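Local coordinates for stringent starvation protein B (Caulobacter vibrioides, PDB 2QAS) that probably acts as a ClpX adaptor that captures ssrA-tagged substrates for degradation, working as a dimer with a peptide-binding groove in each subunit, at residues V27-A30 / A31-A35; I74-Q77 / H78-D82. All blocks are in the same frame, centred on the assembly; numbering follows the deposited sequence.

How the interactions relate
Interaction 1 spans the last two and a half turns of helix 16-35 and is partly buried, with one flank against the body of its own subunit and another against the second subunit. Interaction 2 lies at the surface, where the chain turns out of strand 71-76 towards strand 81-85 and meets the bound peptide. Their chemistry follows these places: main-chain helix bonds, a small apolar pair and two lysines in the first, a water bridge, a stacked amide and imidazole and a tyrosine packed on leucine in the second. The two touch each other where Leu32 CD2 lies 3.5 Å from Leu76 CD1 and the Tyr80 hydroxyl makes a weak hydrogen bond to Ala35 O.

Interaction 1: V27-A30 / A31-A35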
# COMPACT_ATOMS: atom_id res chain seq x y z
N VAL A 27 -3.60 -3.89 -2.36
CA VAL A 27 -3.76 -5.26 -1.87
C VAL A 27 -4.83 -5.94 -2.72
O VAL A 27 -4.76 -7.14 -3.01
CB VAL A 27 -4.20 -5.30 -0.38
CG1 VAL A 27 -4.53 -6.73 0.03
CG2 VAL A 27 -3.09 -4.76 0.50
N VAL A 28 -5.83 -5.16 -3.13
CA VAL A 28 -6.90 -5.69 -3.97
C VAL A 28 -6.29 -6.12 -5.29
O VAL A 28 -6.53 -7.22 -5.78
CB VAL A 28 -7.97 -4.62 -4.22
CG1 VAL A 28 -9.03 -5.16 -5.16
CG2 VAL A 28 -8.60 -4.19 -2.88
N LYS A 29 -5.47 -5.25 -5.86
CA LYS A 29 -4.81 -5.55 -7.12
C LYS A 29 -3.93 -6.79 -7.02
O LYS A 29 -3.90 -7.62 -7.93
CB LYS A 29 -3.97 -4.37 -7.55
CG LYS A 29 -3.01 -4.66 -8.66
CD LYS A 29 -2.35 -3.36 -9.04
CE LYS A 29 -1.24 -3.56 -10.04
NZ LYS A 29 -0.50 -2.28 -10.18
N ALA A 30 -3.21 -6.92 -5.92
CA ALA A 30 -2.34 -8.08 -5.76
C ALA A 30 -3.17 -9.35 -5.56
O ALA A 30 -2.78 -10.42 -6.03
CB ALA A 30 -1.40 -7.87 -4.59
N ALA A 31 -4.30 -9.24 -4.88
CA ALA A 31 -5.19 -10.38 -4.65
C ALA A 31 -5.83 -10.81 -5.97
O ALA A 31 -5.98 -12.01 -6.24
CB ALA A 31 -6.27 -10.00 -3.64
N LEU A 32 -6.19 -9.85 -6.81
CA LEU A 32 -6.78 -10.16 -8.11
C LEU A 32 -5.77 -10.80 -9.06
O LEU A 32 -6.16 -11.46 -10.01
CB LEU A 32 -7.39 -8.91 -8.75
CG LEU A 32 -8.66 -8.40 -8.06
CD1 LEU A 32 -9.14 -7.11 -8.68
CD2 LEU A 32 -9.74 -9.45 -8.15
N LYS A 33 -4.48 -10.62 -8.81
CA LYS A 33 -3.47 -11.22 -9.68
C LYS A 33 -3.29 -12.68 -9.32
O LYS A 33 -2.97 -13.51 -10.17
CB LYS A 33 -2.12 -10.49 -9.59
CG LYS A 33 -2.12 -9.17 -10.35
CD LYS A 33 -0.75 -8.53 -10.46
CE LYS A 33 -0.81 -7.29 -11.36
NZ LYS A 33 0.53 -6.63 -11.56
N LYS A 34 -3.50 -13.01 -8.05
CA LYS A 34 -3.40 -14.40 -7.63
C LYS A 34 -4.65 -15.13 -8.12
O LYS A 34 -4.61 -16.31 -8.45
CB LYS A 34 -3.31 -14.50 -6.10
CG LYS A 34 -2.06 -13.86 -5.52
CD LYS A 34 -1.94 -14.15 -4.03
CE LYS A 34 -0.68 -13.53 -3.44
NZ LYS A 34 -0.46 -13.94 -2.02
N ALA A 35 -5.77 -14.40 -8.18
CA ALA A 35 -7.03 -14.98 -8.63
C ALA A 35 -7.03 -15.16 -10.15
O ALA A 35 -7.75 -16.00 -10.68
CB ALA A 35 -8.20 -14.08 -8.22
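Val27 and Val28 pass their carbonyls to the following turn in regular alpha-helical fashion: Ala31 N bonds to Val27 O at 2.8 Å, and Leu32 N to Val28 O, also at 2.8 Å. The next bonds across are weaker. Lys33 N divides itself between Lys29 O (3.2 Å) and Ala30 O (3.3 Å), and Ala30 O also takes a long bond from Lys34 N; all three are weak.

The apolar part is small. Val28 and Leu32, one turn apart, run side by side, with Val28 CG1 4.0 Å from Leu32 CD1. Val28 holds CG1 anti to its own nitrogen (chi1 177°), which swings that methyl to the carbonyl side, facing the leucine.

Lys29 and Lys33 also run alongside one another, both extended, and touch through Lys29 CE and Lys33 NZ at 3.9 Å. Their ammonium groups are 4.7 Å apart, NZ to NZ, and Glu87 receives both in salt bridges, one on each carboxylate oxygen; the shared carboxylate probably lets the two lysines lie together.

In the fold, Val28 and Ala31 rest on Phe113 of strand 110-115, while Leu32 packs on Pro85 of strand 81-85. Val27, Ala30, Ala31 and Lys34 meet the second subunit, packing on its Met14, Met19 and Ala23, so this end of helix 16-35 lies within the dimer interface.

Interaction 2: I74-Q77 / H78-D82; sequences IVLQ and HQYWD
One water bridges Gln77 and Gln79: the molecule accepts from Gln79 N at 2.7 Å and from Gln77 N at 3.0 Å, and donates to Val75 O at 2.9 Å. Three bonds with main-chain groups thus hold it in the bend, joining the end of strand 71-76 to the loop without any direct hydrogen bond between the two segments.

Beyond the water, the Gln77 side chain lies flat on its neighbour's ring. CG sits over the imidazole of His78, 3.5 Å from its centroid and 7° off the normal, a CH-pi contact. The amide continues over the same ring, with Gln77 CD 3.3 Å from His78 CE1 and the two planes only 15° apart. An extended chain, with CG anti to the backbone nitrogen (chi1 178°), carries the amide out along the imidazole, and its OE1 is taken by a polar side chain of the bound peptide.

The Leu76 side chain runs roughly perpendicular to that of Tyr80. Leu76 CD2 approaches Tyr80 CB at 3.8 Å, while Leu76 CB lies above one face of the phenol ring, offset towards its rim.

The bend faces the bound peptide: Val75 N and His78 N each bond a polar side chain of it, and Gln79 NE2 its backbone, consistent with a substrate-tag groove. In the fold, strand 71-76 is an edge strand of its sheet within this chain, paired with strand 47-52, and Leu76 and Tyr80 both pack on Leu94 of strand 89-96, the neighbour of strand 81-85.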
# COMPACT_ATOMS: atom_id res chain seq x y z
N ILE A 74 -19.66 -7.49 -6.33
CA ILE A 74 -19.55 -8.66 -7.18
C ILE A 74 -18.76 -9.67 -6.37
O ILE A 74 -17.95 -9.29 -5.54
CB ILE A 74 -18.81 -8.38 -8.53
CG1 ILE A 74 -17.37 -7.95 -8.29
CG2 ILE A 74 -19.57 -7.32 -9.32
CD1 ILE A 74 -16.66 -7.55 -9.57
N VAL A 75 -19.03 -10.94 -6.59
CA VAL A 75 -18.33 -11.98 -5.87
C VAL A 75 -17.53 -12.78 -6.89
O VAL A 75 -18.03 -13.09 -7.98
CB VAL A 75 -19.32 -12.88 -5.09
CG1 VAL A 75 -20.35 -13.49 -6.04
CG2 VAL A 75 -18.57 -13.97 -4.35
N LEU A 76 -16.27 -13.07 -6.54
CA LEU A 76 -15.38 -13.84 -7.39
C LEU A 76 -15.13 -15.15 -6.67
O LEU A 76 -14.29 -15.23 -5.77
CB LEU A 76 -14.07 -13.09 -7.60
CG LEU A 76 -14.21 -11.74 -8.31
CD1 LEU A 76 -12.86 -11.07 -8.43
CD2 LEU A 76 -14.85 -11.94 -9.68
N GLN A 77 -15.88 -16.18 -7.05
CA GLN A 77 -15.77 -17.47 -6.40
C GLN A 77 -16.05 -18.61 -7.36
O GLN A 77 -15.12 -19.23 -7.89
CB GLN A 77 -16.75 -17.50 -5.21
CG GLN A 77 -16.84 -18.80 -4.41
CD GLN A 77 -17.71 -18.65 -3.14
OE1 GLN A 77 -18.82 -18.12 -3.19
NE2 GLN A 77 -17.19 -19.12 -2.02
N HIS A 78 -17.33 -18.86 -7.62
CA HIS A 78 -17.74 -19.94 -8.51
C HIS A 78 -18.02 -19.54 -9.93
O HIS A 78 -17.98 -20.38 -10.82
CB HIS A 78 -19.01 -20.62 -7.97
CG HIS A 78 -18.87 -21.13 -6.57
ND1 HIS A 78 -19.68 -20.69 -5.54
CD2 HIS A 78 -18.01 -22.01 -6.02
CE1 HIS A 78 -19.32 -21.28 -4.42
NE2 HIS A 78 -18.30 -22.09 -4.68
N GLN A 79 -18.32 -18.26 -10.17
CA GLN A 79 -18.67 -17.85 -11.52
C GLN A 79 -18.05 -16.57 -12.06
O GLN A 79 -18.65 -15.49 -11.99
CB GLN A 79 -20.20 -17.77 -11.64
CG GLN A 79 -20.88 -19.14 -11.45
CD GLN A 79 -22.38 -19.08 -11.65
OE1 GLN A 79 -22.86 -18.59 -12.67
NE2 GLN A 79 -23.14 -19.58 -10.68
N TYR A 80 -16.84 -16.71 -12.59
CA TYR A 80 -16.13 -15.60 -13.20
C TYR A 80 -15.13 -16.16 -14.20
O TYR A 80 -14.51 -17.20 -13.98
CB TYR A 80 -15.42 -14.73 -12.17
CG TYR A 80 -14.23 -15.36 -11.50
CD1 TYR A 80 -14.38 -16.14 -10.36
CD2 TYR A 80 -12.94 -15.09 -11.95
CE1 TYR A 80 -13.26 -16.64 -9.68
CE2 TYR A 80 -11.83 -15.58 -11.28
CZ TYR A 80 -11.99 -16.35 -10.14
OH TYR A 80 -10.88 -16.82 -9.46
N TRP A 81 -14.98 -15.45 -15.30
CA TRP A 81 -14.11 -15.90 -16.37
C TRP A 81 -13.25 -14.78 -16.85
O TRP A 81 -13.59 -13.60 -16.69
CB TRP A 81 -14.98 -16.40 -17.53
CG TRP A 81 -15.82 -17.57 -17.18
CD1 TRP A 81 -15.48 -18.89 -17.32
CD2 TRP A 81 -17.10 -17.56 -16.52
NE1 TRP A 81 -16.46 -19.69 -16.79
CE2 TRP A 81 -17.46 -18.91 -16.28
CE3 TRP A 81 -17.96 -16.54 -16.10
CZ2 TRP A 81 -18.66 -19.27 -15.65
CZ3 TRP A 81 -19.16 -16.89 -15.46
CH2 TRP A 81 -19.49 -18.25 -15.25
N ASP A 82 -12.12 -15.15 -17.43
CA ASP A 82 -11.18 -14.21 -18.01
C ASP A 82 -10.88 -12.98 -17.16
O ASP A 82 -10.98 -11.85 -17.62
CB ASP A 82 -11.71 -13.81 -19.38
CG ASP A 82 -12.02 -15.03 -20.25
OD1 ASP A 82 -11.09 -15.83 -20.53
OD2 ASP A 82 -13.20 -15.19 -20.66
O HOH W 1 -18.30 -15.89 -8.81